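Local structure of DNA repair protein RAD14 (Saccharomyces cerevisiae, 5A3D) at residues Ala88-Phe91 with Lys92-Gly96; Asn57-Leu61 with Phe62-Glu66; Phe81-Cys84 with Glu85-Phe89. The protein binds specifically to damaged, kinked DNA in nucleotide excision repair and is required for the incision step, this chain being its zinc-containing DNA-binding domain. All coordinates share one frame; numbering follows the deposited sequence.

Interaction 1 (Ala88-Phe91 with Lys92-Gly96)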
loop_
_atom_site.group_PDB
_atom_site.type_symbol
_atom_site.label_atom_id
_atom_site.label_comp_id
_atom_site.label_asym_id
_atom_site.label_seq_id
_atom_site.Cartn_x
_atom_site.Cartn_y
_atom_site.Cartn_z
ATOM N N ALA B 88 18.152 9.520 14.661
ATOM C CA ALA B 88 19.291 9.718 13.748
ATOM C C ALA B 88 18.791 9.796 12.325
ATOM O O ALA B 88 19.247 10.626 11.555
ATOM C CB ALA B 88 20.260 8.561 13.893
ATOM N N PHE B 89 17.862 8.907 11.952
ATOM C CA PHE B 89 17.225 8.930 10.625
ATOM C C PHE B 89 16.354 10.179 10.392
ATOM O O PHE B 89 16.390 10.791 9.329
ATOM C CB PHE B 89 16.376 7.648 10.427
ATOM C CG PHE B 89 15.759 7.568 9.051
ATOM C CD1 PHE B 89 16.512 7.070 7.956
ATOM C CD2 PHE B 89 14.511 8.155 8.798
ATOM C CE1 PHE B 89 15.966 7.041 6.683
ATOM C CE2 PHE B 89 13.987 8.151 7.515
ATOM C CZ PHE B 89 14.715 7.601 6.466
ATOM N N ALA B 90 15.541 10.512 11.384
ATOM C CA ALA B 90 14.660 11.630 11.338
ATOM C C ALA B 90 15.378 12.964 11.165
ATOM O O ALA B 90 14.914 13.821 10.397
ATOM C CB ALA B 90 13.830 11.654 12.588
ATOM N N PHE B 91 16.500 13.116 11.872
ATOM C CA PHE B 91 17.390 14.310 11.781
ATOM C C PHE B 91 18.017 14.421 10.390
ATOM O O PHE B 91 18.276 15.527 9.883
ATOM C CB PHE B 91 18.524 14.256 12.860
ATOM C CG PHE B 91 18.079 14.607 14.269
ATOM C CD1 PHE B 91 16.768 14.869 14.578
ATOM C CD2 PHE B 91 19.001 14.628 15.309
ATOM C CE1 PHE B 91 16.366 15.144 15.889
ATOM C CE2 PHE B 91 18.632 14.950 16.612
ATOM C CZ PHE B 91 17.300 15.222 16.899
ATOM N N LYS B 92 18.321 13.274 9.786
ATOM C CA LYS B 92 18.814 13.265 8.401
ATOM C C LYS B 92 17.687 13.673 7.414
ATOM O O LYS B 92 17.907 14.438 6.460
ATOM C CB LYS B 92 19.422 11.900 8.073
ATOM C CG LYS B 92 19.518 11.517 6.602
ATOM C CD LYS B 92 19.045 10.077 6.337
ATOM C CE LYS B 92 17.554 9.950 5.914
ATOM N NZ LYS B 92 17.232 10.229 4.453
ATOM N N LYS B 93 16.492 13.164 7.635
ATOM C CA LYS B 93 15.364 13.467 6.783
ATOM C C LYS B 93 14.897 14.913 6.832
ATOM O O LYS B 93 14.392 15.440 5.830
ATOM C CB LYS B 93 14.180 12.537 7.110
ATOM C CG LYS B 93 12.819 12.908 6.551
ATOM C CD LYS B 93 11.793 11.817 6.819
ATOM C CE LYS B 93 10.601 11.898 5.887
ATOM N NZ LYS B 93 9.432 11.069 6.233
ATOM N N TRP B 94 15.010 15.530 7.991
ATOM C CA TRP B 94 14.330 16.758 8.217
ATOM C C TRP B 94 15.295 17.901 8.346
ATOM O O TRP B 94 14.868 19.020 8.198
ATOM C CB TRP B 94 13.444 16.700 9.467
ATOM C CG TRP B 94 12.258 15.792 9.316
ATOM C CD1 TRP B 94 11.973 14.714 10.073
ATOM C CD2 TRP B 94 11.222 15.883 8.334
ATOM N NE1 TRP B 94 10.799 14.135 9.660
ATOM C CE2 TRP B 94 10.333 14.817 8.570
ATOM C CE3 TRP B 94 10.969 16.749 7.280
ATOM C CZ2 TRP B 94 9.209 14.600 7.795
ATOM C CZ3 TRP B 94 9.866 16.539 6.500
ATOM C CH2 TRP B 94 8.992 15.468 6.761
ATOM N N GLY B 95 16.575 17.623 8.608
ATOM C CA GLY B 95 17.564 18.673 8.792
ATOM C C GLY B 95 17.747 18.969 10.256
ATOM O O GLY B 95 17.461 20.078 10.704
ATOM N N GLY B 96 18.141 17.930 11.011
ATOM C CA GLY B 96 18.446 18.076 12.422
ATOM C C GLY B 96 17.210 18.319 13.254
ATOM O O GLY B 96 16.096 18.327 12.743
#
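F91 O takes two backbone N-H groups where helix 83-94 stops, a helix C-terminus ended by glycines. G96 N lies in the carbonyl plane on a lone pair, 2.7 Å from F91 O in a nearly straight bond. G95 N comes from above that plane, 3.0 Å from F91 O. Two residues back, K93 N bonds F89 O at 2.9 Å, whereas K92 N to A88 O and W94 N to A90 O are both weak. G95 has positive phi, and a side chain there would collide with the carbonyl oxygen of W94, so only glycine fits comfortably. The F91 ring has the G96 carbonyl carbon over one face, 3.7 Å from F91 CD1. K92 folds back on its own helix. Its chain bends at chi2 (-134°) and again at the next two torsions, which lays CE over a face of the F89 ring, 3.8 Å from the ring centroid, a CH-pi contact made by a methylene next to the charged amine. W94 packs CD1 against A90 O at 3.1 Å. K93 runs out extended, its NZ in a salt bridge with E55 and bonded to F50 O, while W94 NE1 donates to Y49 O. W94 also touches L100, E103 and R107, so the end of helix 83-94 is tied to helix 96-113, to the end of helix 42-49 and the chain just after it, and through E55 to helix 53-56.

Interaction 2 (Asn57-Leu61 with Phe62-Glu66)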
loop_
_atom_site.group_PDB
_atom_site.type_symbol
_atom_site.label_atom_id
_atom_site.label_comp_id
_atom_site.label_asym_id
_atom_site.label_seq_id
_atom_site.Cartn_x
_atom_site.Cartn_y
_atom_site.Cartn_z
ATOM N N ASN B 57 9.044 0.372 7.691
ATOM C CA ASN B 57 8.844 -1.000 7.275
ATOM C C ASN B 57 10.148 -1.547 6.657
ATOM O O ASN B 57 10.220 -2.737 6.376
ATOM C CB ASN B 57 7.731 -1.161 6.254
ATOM C CG ASN B 57 6.307 -1.044 6.882
ATOM O OD1 ASN B 57 6.150 -1.289 8.067
ATOM N ND2 ASN B 57 5.278 -0.703 6.068
ATOM N N ASP B 58 11.125 -0.687 6.417
ATOM C CA ASP B 58 12.352 -1.093 5.735
ATOM C C ASP B 58 13.248 -1.785 6.794
ATOM O O ASP B 58 13.817 -1.179 7.640
ATOM C CB ASP B 58 13.019 0.112 5.129
ATOM C CG ASP B 58 14.242 -0.221 4.272
ATOM O OD1 ASP B 58 14.830 -1.331 4.346
ATOM O OD2 ASP B 58 14.588 0.678 3.493
ATOM N N GLU B 59 13.264 -3.084 6.779
ATOM C CA GLU B 59 14.188 -3.872 7.675
ATOM C C GLU B 59 15.668 -3.655 7.504
ATOM O O GLU B 59 16.418 -3.992 8.381
ATOM C CB GLU B 59 13.960 -5.353 7.517
ATOM C CG GLU B 59 12.931 -5.899 8.495
ATOM C CD GLU B 59 12.343 -7.173 7.964
ATOM O OE1 GLU B 59 12.009 -7.140 6.727
ATOM O OE2 GLU B 59 12.302 -8.192 8.743
ATOM N N ASP B 60 16.098 -3.120 6.375
ATOM C CA ASP B 60 17.509 -2.812 6.203
ATOM C C ASP B 60 17.838 -1.533 6.953
ATOM O O ASP B 60 18.961 -1.398 7.365
ATOM C CB ASP B 60 17.921 -2.798 4.723
ATOM C CG ASP B 60 17.725 -4.146 4.075
ATOM O OD1 ASP B 60 17.894 -5.155 4.787
ATOM O OD2 ASP B 60 17.399 -4.233 2.866
ATOM N N LEU B 61 16.837 -0.685 7.240
ATOM C CA LEU B 61 17.036 0.661 7.850
ATOM C C LEU B 61 16.931 0.787 9.419
ATOM O O LEU B 61 17.546 1.676 10.054
ATOM C CB LEU B 61 15.962 1.549 7.365
ATOM C CG LEU B 61 16.295 3.026 7.354
ATOM C CD1 LEU B 61 17.261 3.241 6.174
ATOM C CD2 LEU B 61 15.009 3.829 7.126
ATOM N N PHE B 62 16.102 -0.026 10.001
ATOM C CA PHE B 62 15.935 -0.017 11.498
ATOM C C PHE B 62 15.901 -1.404 12.053
ATOM O O PHE B 62 15.207 -2.324 11.509
ATOM C CB PHE B 62 14.613 0.628 11.900
ATOM C CG PHE B 62 14.494 2.067 11.516
ATOM C CD1 PHE B 62 15.292 3.026 12.071
ATOM C CD2 PHE B 62 13.644 2.465 10.496
ATOM C CE1 PHE B 62 15.168 4.357 11.678
ATOM C CE2 PHE B 62 13.474 3.773 10.170
ATOM C CZ PHE B 62 14.293 4.748 10.720
ATOM N N HIS B 63 16.456 -1.553 13.244
ATOM C CA HIS B 63 16.240 -2.792 13.989
ATOM C C HIS B 63 14.885 -2.634 14.589
ATOM O O HIS B 63 14.386 -1.487 14.720
ATOM C CB HIS B 63 17.281 -3.048 15.052
ATOM C CG HIS B 63 18.656 -3.302 14.513
ATOM N ND1 HIS B 63 19.580 -2.288 14.317
ATOM C CD2 HIS B 63 19.284 -4.449 14.176
ATOM C CE1 HIS B 63 20.702 -2.803 13.828
ATOM N NE2 HIS B 63 20.540 -4.114 13.729
ATOM N N ARG B 64 14.223 -3.734 14.887
ATOM C CA ARG B 64 12.977 -3.603 15.581
ATOM C C ARG B 64 12.673 -4.884 16.393
ATOM O O ARG B 64 13.076 -5.969 16.019
ATOM C CB ARG B 64 11.793 -3.313 14.668
ATOM C CG ARG B 64 11.400 -4.379 13.683
ATOM C CD ARG B 64 10.320 -3.866 12.650
ATOM N NE ARG B 64 10.748 -2.857 11.607
ATOM C CZ ARG B 64 11.973 -2.699 11.091
ATOM N NH1 ARG B 64 12.974 -3.555 11.369
ATOM N NH2 ARG B 64 12.214 -1.716 10.246
ATOM N N LEU B 65 12.005 -4.681 17.497
ATOM C CA LEU B 65 11.439 -5.729 18.302
ATOM C C LEU B 65 9.942 -5.793 18.075
ATOM O O LEU B 65 9.257 -4.817 18.267
ATOM C CB LEU B 65 11.661 -5.366 19.735
ATOM C CG LEU B 65 11.522 -6.404 20.920
ATOM C CD1 LEU B 65 11.168 -5.891 22.335
ATOM C CD2 LEU B 65 11.350 -7.876 20.767
ATOM N N GLU B 66 9.432 -6.993 17.826
ATOM C CA GLU B 66 7.980 -7.187 17.736
ATOM C C GLU B 66 7.435 -7.880 18.936
ATOM O O GLU B 66 8.087 -8.809 19.534
ATOM C CB GLU B 66 7.664 -7.914 16.436
ATOM C CG GLU B 66 7.806 -6.939 15.314
ATOM C CD GLU B 66 7.259 -7.396 13.990
ATOM O OE1 GLU B 66 6.778 -8.563 13.934
ATOM O OE2 GLU B 66 7.355 -6.550 13.017
#
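R64, leading toward strand 65-67, reaches back over the turn D58-F62, which opens with an Asx turn, D58 OD1 accepting from D60 N at 3.0 Å. Its CG sits between the backbone N and the carbonyl carbon (chi1 65°), and this sends the chain from CB back over the turn; the methylenes run on to CD, where a bend at chi3 (70°) swings the guanidinium over to D58 and E59. NE, hydrogen-bonded just beyond the segments, also packs 3.6 Å from F81 CE2. NH1 has E59 CG over the guanidinium face and gives a weak bond to F62 O. NH2 meets D58 O at the edge of the group in another weak bond, 3.1 Å long, and has its stronger partner in L56 O, at the end of helix 53-56. D58 O also receives L61 N at 3.1 Å and, weakly, F62 N. The side chains of L61 and F62 lie side by side and point the same way, with L61 CG over one face of the ring in a CH-pi contact, and F62 also meets F89 of helix 83-94 edge-to-face. An alanine in place of F62 would probably open a gap beside L61 and leave the F89 ring without its aromatic partner. The methyl carbon L61 CD2 ends 3.4 Å from F62 CE2.

Interaction 3 (Phe81-Cys84 with Glu85-Phe89)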
loop_
_atom_site.group_PDB
_atom_site.type_symbol
_atom_site.label_atom_id
_atom_site.label_comp_id
_atom_site.label_asym_id
_atom_site.label_seq_id
_atom_site.Cartn_x
_atom_site.Cartn_y
_atom_site.Cartn_z
ATOM N N PHE B 81 10.870 0.374 18.222
ATOM C CA PHE B 81 12.091 0.966 17.566
ATOM C C PHE B 81 12.897 1.698 18.683
ATOM O O PHE B 81 12.271 2.230 19.617
ATOM C CB PHE B 81 11.717 1.938 16.483
ATOM C CG PHE B 81 10.964 1.318 15.374
ATOM C CD1 PHE B 81 9.599 1.114 15.507
ATOM C CD2 PHE B 81 11.600 0.919 14.196
ATOM C CE1 PHE B 81 8.859 0.594 14.442
ATOM C CE2 PHE B 81 10.829 0.336 13.160
ATOM C CZ PHE B 81 9.461 0.179 13.296
ATOM N N VAL B 82 14.219 1.711 18.539
ATOM C CA VAL B 82 15.086 2.381 19.575
ATOM C C VAL B 82 15.223 3.856 19.177
ATOM O O VAL B 82 15.523 4.220 18.001
ATOM C CB VAL B 82 16.434 1.659 19.925
ATOM C CG1 VAL B 82 17.470 1.685 18.827
ATOM C CG2 VAL B 82 17.006 2.201 21.240
ATOM N N ARG B 83 15.045 4.693 20.188
ATOM C CA ARG B 83 15.021 6.106 19.951
ATOM C C ARG B 83 16.256 6.556 19.182
ATOM O O ARG B 83 16.105 7.325 18.258
ATOM C CB ARG B 83 14.790 6.943 21.198
ATOM C CG ARG B 83 14.730 8.395 20.777
ATOM C CD ARG B 83 14.497 9.354 21.893
ATOM N NE ARG B 83 13.380 9.153 22.741
ATOM C CZ ARG B 83 12.164 9.576 22.451
ATOM N NH1 ARG B 83 11.946 10.164 21.268
ATOM N NH2 ARG B 83 11.174 9.408 23.331
ATOM N N CYS B 84 17.453 6.095 19.556
ATOM C CA CYS B 84 18.650 6.672 18.930
ATOM C C CYS B 84 18.658 6.428 17.380
ATOM O O CYS B 84 19.110 7.265 16.657
ATOM C CB CYS B 84 19.925 6.169 19.609
ATOM S SG CYS B 84 20.159 4.384 19.646
ATOM N N GLU B 85 18.189 5.268 16.941
ATOM C CA GLU B 85 18.070 4.961 15.470
ATOM C C GLU B 85 17.059 5.832 14.744
ATOM O O GLU B 85 17.317 6.466 13.697
ATOM C CB GLU B 85 17.683 3.506 15.298
ATOM C CG GLU B 85 18.835 2.590 15.503
ATOM C CD GLU B 85 18.526 1.132 15.179
ATOM O OE1 GLU B 85 17.477 0.810 14.564
ATOM O OE2 GLU B 85 19.436 0.283 15.521
ATOM N N VAL B 86 15.861 5.857 15.335
ATOM C CA VAL B 86 14.728 6.670 14.880
ATOM C C VAL B 86 15.133 8.161 14.720
ATOM O O VAL B 86 14.860 8.781 13.697
ATOM C CB VAL B 86 13.520 6.513 15.856
ATOM C CG1 VAL B 86 12.362 7.347 15.353
ATOM C CG2 VAL B 86 13.053 5.073 15.789
ATOM N N GLU B 87 15.726 8.707 15.754
ATOM C CA GLU B 87 16.081 10.093 15.772
ATOM C C GLU B 87 17.169 10.394 14.743
ATOM O O GLU B 87 17.136 11.403 14.064
ATOM C CB GLU B 87 16.536 10.452 17.185
ATOM C CG GLU B 87 16.879 11.869 17.342
ATOM C CD GLU B 87 17.210 12.152 18.801
ATOM O OE1 GLU B 87 16.218 12.462 19.538
ATOM O OE2 GLU B 87 18.429 12.041 19.130
ATOM N N ALA B 88 18.152 9.520 14.661
ATOM C CA ALA B 88 19.291 9.718 13.748
ATOM C C ALA B 88 18.791 9.796 12.325
ATOM O O ALA B 88 19.247 10.626 11.555
ATOM C CB ALA B 88 20.260 8.561 13.893
ATOM N N PHE B 89 17.862 8.907 11.952
ATOM C CA PHE B 89 17.225 8.930 10.625
ATOM C C PHE B 89 16.354 10.179 10.392
ATOM O O PHE B 89 16.390 10.791 9.329
ATOM C CB PHE B 89 16.376 7.648 10.427
ATOM C CG PHE B 89 15.759 7.568 9.051
ATOM C CD1 PHE B 89 16.512 7.070 7.956
ATOM C CD2 PHE B 89 14.511 8.155 8.798
ATOM C CE1 PHE B 89 15.966 7.041 6.683
ATOM C CE2 PHE B 89 13.987 8.151 7.515
ATOM C CZ PHE B 89 14.715 7.601 6.466
HETATM O O HOH W 1 15.089 1.005 15.811
#
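V86 holds CG2 beside its backbone N (CG1 anti to that N, chi1 -179°), which turns this methyl back toward the preceding strand, 3.5 Å from F81 CB. V82 has CG1 between its N and carbonyl carbon (chi1 70°), where it meets E85 CG at 3.7 Å, the two side chains crossing at about a right angle. V82 is the N-cap residue, and its carbonyl opens the helix: V86 N bonds V82 O at 3.1 Å. E87 N then bonds R83 O at 2.9 Å, and A88 N bonds C84 O. On the V82 side a water joins the two segments, accepting from V82 N at 2.9 Å and donating to E85 OE1 at 2.7 Å; the other carboxylate oxygen, E85 OE2, bonds H63 ND1. Both ends of the carboxylate are thereby engaged, which probably holds its rotation. R83 NH1 hydrogen-bonds Y49 OH, and E87 OE1 makes a weak hydrogen bond to the same hydroxyl. The contact is thus a strand-to-helix junction: strand 78-82, paired with strand 39-41 through F81 and L40, runs straight into helix 83-94, and F81 and V86 both pack on C45 of helix 42-49.

Overall arrangement
Along the chain interaction 2 comes first, then interaction 3, then interaction 1, which carries on where interaction 3 ends; those two share A88 and F89 and lie on helix 83-94, their centres about 10 Å apart. Interaction 2 leads into strand 65-67, the sheet neighbour of strand 78-82 from which interaction 3 starts, and its centre is about 11 Å from that of interaction 3 and 17 Å from that of interaction 1. The H63-E85 pair and the packing of L61 and F62 on F89 join the turn to the helix. Interactions 2 and 3 connect the antiparallel sheet to helix 83-94, whose far end, at interaction 1, meets helix 96-113. All three come within about 6 Å of bound DNA.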